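Local coordinates for sensor protein (Shewanella sp. W3-18-1, PDB 3MYF) that carries a histidine phosphotransfer (HPt) domain and, as part of a hybrid histidine kinase, probably relays phosphoryl groups in two-component signalling, at residues E24-L29 and S107-V112; Q41-Q46 and A50-T55; V68-R73 and L99-K104. One frame throughout, in Å; residues are numbered along the deposited sequence. Where two conformers were deposited one is given.

Interaction 1 (E24-L29 and S107-V112); sequences EMLKML and SAVKQV
Val109 meets Leu26 mainly through one methyl, CG1. It points straight across the gap between two helices that run in opposite senses, and it settles against the backbone side of the leucine, 3.7 Å from the carbonyl oxygen, atom O of Leu26. The same CG1 lies 4.0 Å from Leu26 CB, so the methyl rests chiefly where the leucine side chain leaves its helix, while the valine's other methyl, CG2, stands 4.3 Å from Leu26 CD2. This follows from the valine's first torsion, which sets CG1 anti to the backbone N (chi1 179°) and carries it out along the line toward helix 19-46.

The leucine branch makes a second, looser contact one turn further along the partner helix. Leu26 CD1 approaches Val112 CG1 methyl to methyl at 4.2 Å. With its CG anti to the carbonyl carbon (chi1 -75°) and its chain extended beyond, Leu26 spans the step from Val109 to Val112. No hydrogen bond crosses here: the join is apolar and small, burying 157 Å² in all, and the nearest pair of CA atoms, those of Leu26 and Val109, stands 6.7 Å apart.

A second shell fills in around this sparse meeting. Trp8 and Cys11 of helix 8-14 pack on Leu26, and Trp8 also reaches Val112, while Leu30 adds to the packing on Val109. Around the helix from Leu26, the selenomethionines Met25 and Met28 pack instead on Met28 and Met25 of the second subunit, so helix 19-46 serves both the core and the dimer contact. The arrangement illustrates how the first and last long helices of an HPt four-helix bundle are joined near one end, with a short N-terminal helix helping to cover the seam.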
loop_
_atom_site.group_PDB
_atom_site.type_symbol
_atom_site.label_atom_id
_atom_site.label_comp_id
_atom_site.label_asym_id
_atom_site.label_seq_id
_atom_site.Cartn_x
_atom_site.Cartn_y
_atom_site.Cartn_z
ATOM N N GLU A 24 0.887 5.163 8.907
ATOM C CA GLU A 24 0.163 4.116 8.182
ATOM C C GLU A 24 0.536 4.123 6.705
ATOM O O GLU A 24 0.732 3.061 6.113
ATOM C CB GLU A 24 -1.355 4.218 8.381
ATOM C CG GLU A 24 -2.185 3.194 7.592
ATOM C CD GLU A 24 -1.775 1.725 7.801
ATOM O OE1 GLU A 24 -1.355 1.337 8.913
ATOM O OE2 GLU A 24 -1.894 0.941 6.845
HETATM N N MSE A 25 0.648 5.318 6.128
HETATM C CA MSE A 25 1.109 5.478 4.745
HETATM C C MSE A 25 2.502 4.899 4.571
HETATM O O MSE A 25 2.785 4.247 3.572
HETATM C CB MSE A 25 1.127 6.951 4.327
HETATM C CG MSE A 25 -0.143 7.690 4.629
HETATM SE SE MSE A 25 -0.830 8.585 3.070
HETATM C CE MSE A 25 -0.977 7.000 1.952
ATOM N N LEU A 26 3.364 5.129 5.559
ATOM C CA LEU A 26 4.726 4.620 5.489
ATOM C C LEU A 26 4.711 3.094 5.599
ATOM O O LEU A 26 5.484 2.415 4.910
ATOM C CB LEU A 26 5.611 5.266 6.561
ATOM C CG LEU A 26 6.042 6.721 6.295
ATOM C CD1 LEU A 26 6.866 7.263 7.450
ATOM C CD2 LEU A 26 6.795 6.885 4.965
ATOM N N LYS A 27 3.796 2.572 6.418
ATOM C CA LYS A 27 3.595 1.113 6.521
ATOM C C LYS A 27 3.181 0.522 5.162
ATOM O O LYS A 27 3.737 -0.494 4.735
ATOM C CB LYS A 27 2.572 0.752 7.600
ATOM C CG LYS A 27 3.102 0.758 9.039
ATOM C CD LYS A 27 1.990 0.572 10.053
ATOM C CE LYS A 27 2.538 0.551 11.493
ATOM N NZ LYS A 27 1.467 0.499 12.527
HETATM N N MSE A 28 2.229 1.181 4.496
HETATM C CA MSE A 28 1.689 0.696 3.225
HETATM C C MSE A 28 2.749 0.750 2.135
HETATM O O MSE A 28 2.841 -0.155 1.311
HETATM C CB MSE A 28 0.447 1.491 2.805
HETATM C CG MSE A 28 -0.735 1.412 3.784
HETATM SE SE MSE A 28 -2.382 2.119 3.019
HETATM C CE MSE A 28 -3.335 2.656 4.608
ATOM N N LEU A 29 3.548 1.817 2.133
ATOM C CA LEU A 29 4.639 1.932 1.169
ATOM C C LEU A 29 5.653 0.799 1.363
ATOM O O LEU A 29 5.987 0.106 0.405
ATOM C CB LEU A 29 5.321 3.299 1.284
ATOM C CG LEU A 29 6.528 3.578 0.389
ATOM C CD1 LEU A 29 6.036 3.609 -1.061
ATOM C CD2 LEU A 29 7.173 4.880 0.738
ATOM N N SER A 107 15.323 0.984 3.966
ATOM C CA SER A 107 16.069 1.054 5.223
ATOM C C SER A 107 15.570 2.207 6.097
ATOM O O SER A 107 15.391 2.049 7.314
ATOM C CB SER A 107 17.571 1.195 4.965
ATOM O OG SER A 107 18.214 1.658 6.154
ATOM N N ALA A 108 15.351 3.365 5.477
ATOM C CA ALA A 108 14.967 4.572 6.212
ATOM C C ALA A 108 13.600 4.415 6.860
ATOM O O ALA A 108 13.413 4.789 8.022
ATOM C CB ALA A 108 14.982 5.775 5.303
ATOM N N VAL A 109 12.652 3.849 6.111
ATOM C CA VAL A 109 11.298 3.640 6.630
ATOM C C VAL A 109 11.287 2.590 7.747
ATOM O O VAL A 109 10.668 2.810 8.803
ATOM C CB VAL A 109 10.281 3.282 5.515
ATOM C CG1 VAL A 109 8.888 3.057 6.099
ATOM C CG2 VAL A 109 10.226 4.375 4.454
ATOM N N LYS A 110 11.994 1.477 7.538
ATOM C CA LYS A 110 12.146 0.438 8.575
ATOM C C LYS A 110 12.779 0.994 9.853
ATOM O O LYS A 110 12.533 0.499 10.967
ATOM C CB LYS A 110 12.978 -0.733 8.053
ATOM C CG LYS A 110 12.241 -1.636 7.085
ATOM C CD LYS A 110 13.077 -2.857 6.734
ATOM C CE LYS A 110 12.680 -3.421 5.374
ATOM N NZ LYS A 110 12.768 -4.917 5.365
ATOM N N GLN A 111 13.589 2.033 9.689
ATOM C CA GLN A 111 14.207 2.709 10.823
ATOM C C GLN A 111 13.200 3.617 11.529
ATOM O O GLN A 111 13.113 3.618 12.776
ATOM C CB GLN A 111 15.440 3.498 10.355
ATOM N N VAL A 112 12.438 4.376 10.742
ATOM C CA VAL A 112 11.429 5.303 11.269
ATOM C C VAL A 112 10.237 4.572 11.912
ATOM O O VAL A 112 9.501 5.158 12.711
ATOM C CB VAL A 112 10.967 6.325 10.186
ATOM C CG1 VAL A 112 9.695 7.058 10.602
ATOM C CG2 VAL A 112 12.074 7.328 9.908
#

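Interaction 2 (Q41-Q46 and A50-T55); sequences QTALGQ and ATMLST
Met52, a selenomethionine, sets its CG anti to the backbone N (chi1 -174°) and then bends at both following torsions, a hooked course that brings its terminal methyl CE over the helix opposite, against Ala43 and Leu44. There CE lies 3.7 Å from Ala43 CB and 3.9 Å from Leu44 CB. It comes closer still to the main chain, 3.4 Å from Leu44 N, so the methyl sits against the backbone between the starts of two successive side chains.

The small size of Ala43 is consistent with so close an approach. Ala43 offers only a CB, which meets Met52 CB at 4.0 Å as well as the methyl, and the two CA atoms stand just 5.6 Å apart. Farther out, Thr51 CG2 touches Ala43 CB at 4.3 Å, while the hydroxyl of Thr51 is hydrogen-bonded to Asp48 in the turn joining the helices. The segments pack without any hydrogen bond between them, their axes 8.9 Å apart and antiparallel at 151°.

Beyond the hook, the methionine faces the interior: Leu82 of helix 69-83, Ile95 of helix 92-116 and Val88 in the connection between those helices pack on it, and Leu96 and Val88 touch Leu44. Taken together, this is the closed end of an antiparallel helical hairpin, two successive helices of the HPt four-helix bundle folded back on each other through a tight turn.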
loop_
_atom_site.group_PDB
_atom_site.type_symbol
_atom_site.label_atom_id
_atom_site.label_comp_id
_atom_site.label_asym_id
_atom_site.label_seq_id
_atom_site.Cartn_x
_atom_site.Cartn_y
_atom_site.Cartn_z
ATOM N N GLN A 41 13.007 -4.136 -11.624
ATOM C CA GLN A 41 14.200 -4.862 -12.055
ATOM C C GLN A 41 13.902 -5.745 -13.265
ATOM O O GLN A 41 14.704 -5.821 -14.193
ATOM C CB GLN A 41 14.734 -5.754 -10.943
ATOM C CG GLN A 41 15.431 -5.033 -9.805
ATOM C CD GLN A 41 15.650 -5.934 -8.601
ATOM O OE1 GLN A 41 14.893 -6.881 -8.359
ATOM N NE2 GLN A 41 16.685 -5.627 -7.823
ATOM N N THR A 42 12.753 -6.420 -13.228
ATOM C CA THR A 42 12.376 -7.370 -14.272
ATOM C C THR A 42 12.044 -6.632 -15.562
ATOM O O THR A 42 12.510 -7.023 -16.635
ATOM C CB THR A 42 11.197 -8.254 -13.834
ATOM O OG1 THR A 42 11.548 -8.929 -12.621
ATOM C CG2 THR A 42 10.867 -9.312 -14.884
ATOM N N ALA A 43 11.259 -5.559 -15.446
ATOM C CA ALA A 43 10.909 -4.740 -16.616
ATOM C C ALA A 43 12.147 -4.132 -17.296
ATOM O O ALA A 43 12.219 -4.056 -18.529
ATOM C CB ALA A 43 9.888 -3.659 -16.238
ATOM N N LEU A 44 13.140 -3.741 -16.502
ATOM C CA LEU A 44 14.396 -3.222 -17.059
ATOM C C LEU A 44 15.125 -4.277 -17.928
ATOM O O LEU A 44 15.578 -3.978 -19.041
ATOM C CB LEU A 44 15.299 -2.680 -15.947
ATOM C CG LEU A 44 16.651 -2.072 -16.322
ATOM C CD1 LEU A 44 16.443 -0.783 -17.139
ATOM C CD2 LEU A 44 17.490 -1.786 -15.088
ATOM N N GLY A 45 15.228 -5.502 -17.416
ATOM C CA GLY A 45 15.892 -6.594 -18.134
ATOM C C GLY A 45 15.111 -7.017 -19.360
ATOM O O GLY A 45 15.700 -7.389 -20.391
ATOM N N GLN A 46 13.784 -6.945 -19.248
ATOM C CA GLN A 46 12.882 -7.420 -20.301
ATOM C C GLN A 46 12.557 -6.339 -21.326
ATOM O O GLN A 46 11.937 -6.630 -22.349
ATOM C CB GLN A 46 11.563 -7.926 -19.710
ATOM C CG GLN A 46 11.664 -9.206 -18.902
ATOM C CD GLN A 46 10.413 -10.055 -19.037
ATOM O OE1 GLN A 46 10.314 -10.886 -19.938
ATOM N NE2 GLN A 46 9.447 -9.837 -18.150
ATOM N N ALA A 50 5.195 -1.333 -20.924
ATOM C CA ALA A 50 3.905 -1.197 -20.209
ATOM C C ALA A 50 3.991 -1.485 -18.698
ATOM O O ALA A 50 3.409 -0.772 -17.887
ATOM C CB ALA A 50 2.839 -2.112 -20.832
ATOM N N THR A 51 4.667 -2.574 -18.346
ATOM C CA THR A 51 4.845 -2.946 -16.936
ATOM C C THR A 51 5.632 -1.871 -16.175
ATOM O O THR A 51 5.298 -1.525 -15.016
ATOM C CB THR A 51 5.583 -4.268 -16.811
ATOM O OG1 THR A 51 4.798 -5.306 -17.418
ATOM C CG2 THR A 51 5.828 -4.601 -15.344
HETATM N N MSE A 52 6.689 -1.363 -16.809
HETATM C CA MSE A 52 7.488 -0.292 -16.214
HETATM C C MSE A 52 6.625 0.934 -15.916
HETATM O O MSE A 52 6.661 1.465 -14.807
HETATM C CB MSE A 52 8.687 0.086 -17.094
HETATM C CG MSE A 52 9.619 1.096 -16.448
HETATM SE SE MSE A 52 10.483 0.419 -14.826
HETATM C CE MSE A 52 11.934 -0.631 -15.668
ATOM N N LEU A 53 5.846 1.373 -16.897
ATOM C CA LEU A 53 4.950 2.522 -16.719
ATOM C C LEU A 53 3.950 2.325 -15.583
ATOM O O LEU A 53 3.863 3.173 -14.683
ATOM C CB LEU A 53 4.205 2.861 -18.013
ATOM C CG LEU A 53 3.164 4.007 -18.007
ATOM C CD1 LEU A 53 3.650 5.310 -17.327
ATOM C CD2 LEU A 53 2.747 4.329 -19.442
ATOM N N SER A 54 3.206 1.224 -15.615
ATOM C CA SER A 54 2.203 0.967 -14.586
ATOM C C SER A 54 2.818 0.982 -13.195
ATOM O O SER A 54 2.265 1.594 -12.278
ATOM C CB SER A 54 1.492 -0.365 -14.817
ATOM O OG SER A 54 0.703 -0.701 -13.690
ATOM N N THR A 55 3.962 0.312 -13.038
ATOM C CA THR A 55 4.524 0.223 -11.697
ATOM C C THR A 55 5.145 1.537 -11.209
ATOM O O THR A 55 5.063 1.855 -10.010
ATOM C CB THR A 55 5.394 -1.066 -11.397
ATOM O OG1 THR A 55 6.724 -0.725 -10.964
ATOM C CG2 THR A 55 5.395 -2.094 -12.536
#

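Interaction 3 (V68-R73 and L99-K104); sequences VPTTQR and LDELTK
A water-bridged polar contact, buried near the middle of the chain, joins the first turn of helix 69-83 to helix 92-116 through Thr70, Thr71 and Glu101. The helices are antiparallel at 151°, their axes 9.8 Å apart. Glu101 leaves its backbone with CG anti to N (chi1 -173°) and turns at the next torsion, which lays its carboxylate beside Thr70. CB and CG2 of Thr70 both lie over one face of that group, CG2 at 3.6 Å from Glu101 CD, and the side chains cross at about a right angle.

The link itself is a water. It accepts a hydrogen bond from Thr71 N (3.0 Å) and donates one to Glu101 OE2 (2.7 Å), serving an amide that lies too early in its helix for an intrahelical partner. The helix start would probably favour the charged carboxylate. OE2 has a second partner in Thr5 OG1, and Thr70 OG1 bonds His4 O, so the N-terminal segment helps hold both sides. On the apolar side, Leu102 CD2 lies 3.9 Å from Thr71 OG1 and close to its CG2. With an alanine in place of Glu101, the bridging water and the hydroxyl of Thr5 would probably lose their acceptor, and a gap would be likely to open beside Thr70. Such a helix N-terminus, water-linked to a carboxylate, gives this pair of antiparallel helices in the HPt bundle a polar tie amid apolar packing.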
loop_
_atom_site.group_PDB
_atom_site.type_symbol
_atom_site.label_atom_id
_atom_site.label_comp_id
_atom_site.label_asym_id
_atom_site.label_seq_id
_atom_site.Cartn_x
_atom_site.Cartn_y
_atom_site.Cartn_z
ATOM N N VAL A 68 9.344 11.381 0.497
ATOM C CA VAL A 68 10.487 10.755 -0.146
ATOM C C VAL A 68 10.896 11.573 -1.379
ATOM O O VAL A 68 10.571 11.210 -2.531
ATOM C CB VAL A 68 10.224 9.247 -0.483
ATOM C CG1 VAL A 68 10.337 8.382 0.780
ATOM C CG2 VAL A 68 8.856 9.063 -1.125
ATOM N N PRO A 69 11.614 12.689 -1.148
ATOM C CA PRO A 69 11.806 13.648 -2.239
ATOM C C PRO A 69 12.529 13.097 -3.474
ATOM O O PRO A 69 12.125 13.404 -4.589
ATOM C CB PRO A 69 12.622 14.781 -1.587
ATOM C CG PRO A 69 12.272 14.671 -0.115
ATOM C CD PRO A 69 12.173 13.189 0.125
ATOM N N THR A 70 13.584 12.307 -3.273
ATOM C CA THR A 70 14.372 11.783 -4.396
ATOM C C THR A 70 13.561 10.774 -5.196
ATOM O O THR A 70 13.543 10.840 -6.440
ATOM C CB THR A 70 15.741 11.217 -3.935
ATOM O OG1 THR A 70 16.511 12.280 -3.363
ATOM C CG2 THR A 70 16.532 10.616 -5.108
ATOM N N THR A 71 12.859 9.887 -4.484
ATOM C CA THR A 71 11.927 8.944 -5.106
ATOM C C THR A 71 10.900 9.683 -5.950
ATOM O O THR A 71 10.647 9.300 -7.105
ATOM C CB THR A 71 11.217 8.081 -4.045
ATOM O OG1 THR A 71 12.182 7.305 -3.314
ATOM C CG2 THR A 71 10.224 7.142 -4.668
ATOM N N GLN A 72 10.304 10.728 -5.375
ATOM C CA GLN A 72 9.269 11.485 -6.051
ATOM C C GLN A 72 9.777 12.067 -7.367
ATOM O O GLN A 72 9.107 11.945 -8.392
ATOM C CB GLN A 72 8.710 12.602 -5.160
ATOM C CG GLN A 72 7.546 13.361 -5.804
ATOM C CD GLN A 72 7.146 14.614 -5.040
ATOM O OE1 GLN A 72 7.996 15.404 -4.617
ATOM N NE2 GLN A 72 5.846 14.815 -4.882
ATOM N N ARG A 73 10.965 12.677 -7.318
ATOM C CA ARG A 73 11.570 13.307 -8.480
ATOM C C ARG A 73 11.875 12.274 -9.556
ATOM O O ARG A 73 11.542 12.460 -10.738
ATOM C CB ARG A 73 12.857 14.024 -8.086
ATOM C CG ARG A 73 13.675 14.514 -9.285
ATOM C CD ARG A 73 14.841 15.337 -8.842
ATOM N NE ARG A 73 15.871 14.549 -8.178
ATOM C CZ ARG A 73 16.769 13.799 -8.810
ATOM N NH1 ARG A 73 17.682 13.140 -8.113
ATOM N NH2 ARG A 73 16.748 13.696 -10.131
ATOM N N LEU A 99 16.295 2.514 -8.407
ATOM C CA LEU A 99 16.425 1.251 -7.653
ATOM C C LEU A 99 17.330 1.423 -6.448
ATOM O O LEU A 99 17.007 0.958 -5.352
ATOM C CB LEU A 99 16.956 0.129 -8.549
ATOM C CG LEU A 99 15.940 -0.412 -9.551
ATOM C CD1 LEU A 99 16.644 -1.301 -10.589
ATOM C CD2 LEU A 99 14.835 -1.170 -8.831
ATOM N N ASP A 100 18.465 2.090 -6.648
ATOM C CA ASP A 100 19.400 2.351 -5.552
ATOM C C ASP A 100 18.708 3.165 -4.445
ATOM O O ASP A 100 18.887 2.888 -3.246
ATOM C CB ASP A 100 20.636 3.105 -6.070
ATOM C CG ASP A 100 21.644 3.375 -4.986
ATOM O OD1 ASP A 100 21.729 4.530 -4.521
ATOM O OD2 ASP A 100 22.344 2.433 -4.580
ATOM N N GLU A 101 17.934 4.163 -4.856
ATOM C CA GLU A 101 17.163 4.980 -3.923
ATOM C C GLU A 101 16.127 4.176 -3.126
ATOM O O GLU A 101 15.945 4.429 -1.945
ATOM C CB GLU A 101 16.512 6.173 -4.640
ATOM C CG GLU A 101 15.798 7.199 -3.727
ATOM C CD GLU A 101 16.717 7.907 -2.728
ATOM O OE1 GLU A 101 17.954 7.931 -2.905
ATOM O OE2 GLU A 101 16.187 8.472 -1.761
ATOM N N LEU A 102 15.461 3.209 -3.761
ATOM C CA LEU A 102 14.452 2.398 -3.060
ATOM C C LEU A 102 15.036 1.508 -1.969
ATOM O O LEU A 102 14.401 1.297 -0.928
ATOM C CB LEU A 102 13.609 1.589 -4.034
ATOM C CG LEU A 102 12.782 2.508 -4.925
ATOM C CD1 LEU A 102 11.937 1.666 -5.900
ATOM C CD2 LEU A 102 11.909 3.453 -4.092
ATOM N N THR A 103 16.252 1.015 -2.193
ATOM C CA THR A 103 16.985 0.324 -1.145
ATOM C C THR A 103 17.204 1.231 0.080
ATOM O O THR A 103 16.999 0.795 1.216
ATOM C CB THR A 103 18.322 -0.249 -1.670
ATOM O OG1 THR A 103 18.047 -1.268 -2.635
ATOM C CG2 THR A 103 19.130 -0.879 -0.531
ATOM N N LYS A 104 17.608 2.481 -0.146
ATOM C CA LYS A 104 17.785 3.444 0.960
ATOM C C LYS A 104 16.458 3.813 1.632
ATOM O O LYS A 104 16.410 4.067 2.842
ATOM C CB LYS A 104 18.472 4.723 0.475
ATOM C CG LYS A 104 19.887 4.529 -0.060
ATOM C CD LYS A 104 20.315 5.747 -0.870
ATOM C CE LYS A 104 21.717 5.576 -1.401
ATOM N NZ LYS A 104 22.036 6.623 -2.401
HETATM O O HOH W 1 13.563 9.073 -1.701
#

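How the interactions relate
Helix 19-46 supplies the first segment of both interaction 1 and interaction 2, at well-separated points. Interaction 2 closes first, over a short turn into helix 49-63. The chain then enters helix 69-83 and returns along helix 92-116, where interaction 3 closes a second loop in series with the first. Interaction 1 closes last, a few residues further on in helix 92-116, and its long loop encloses the other two; none cross. Interactions 1 and 2 lie on opposite sides of the chain's centre, their centres about 24 Å apart, while Gln41 CG touches Leu99 CD1 at 4.0 Å to link interactions 2 and 3. Together the three contacts tie all four bundle helices together.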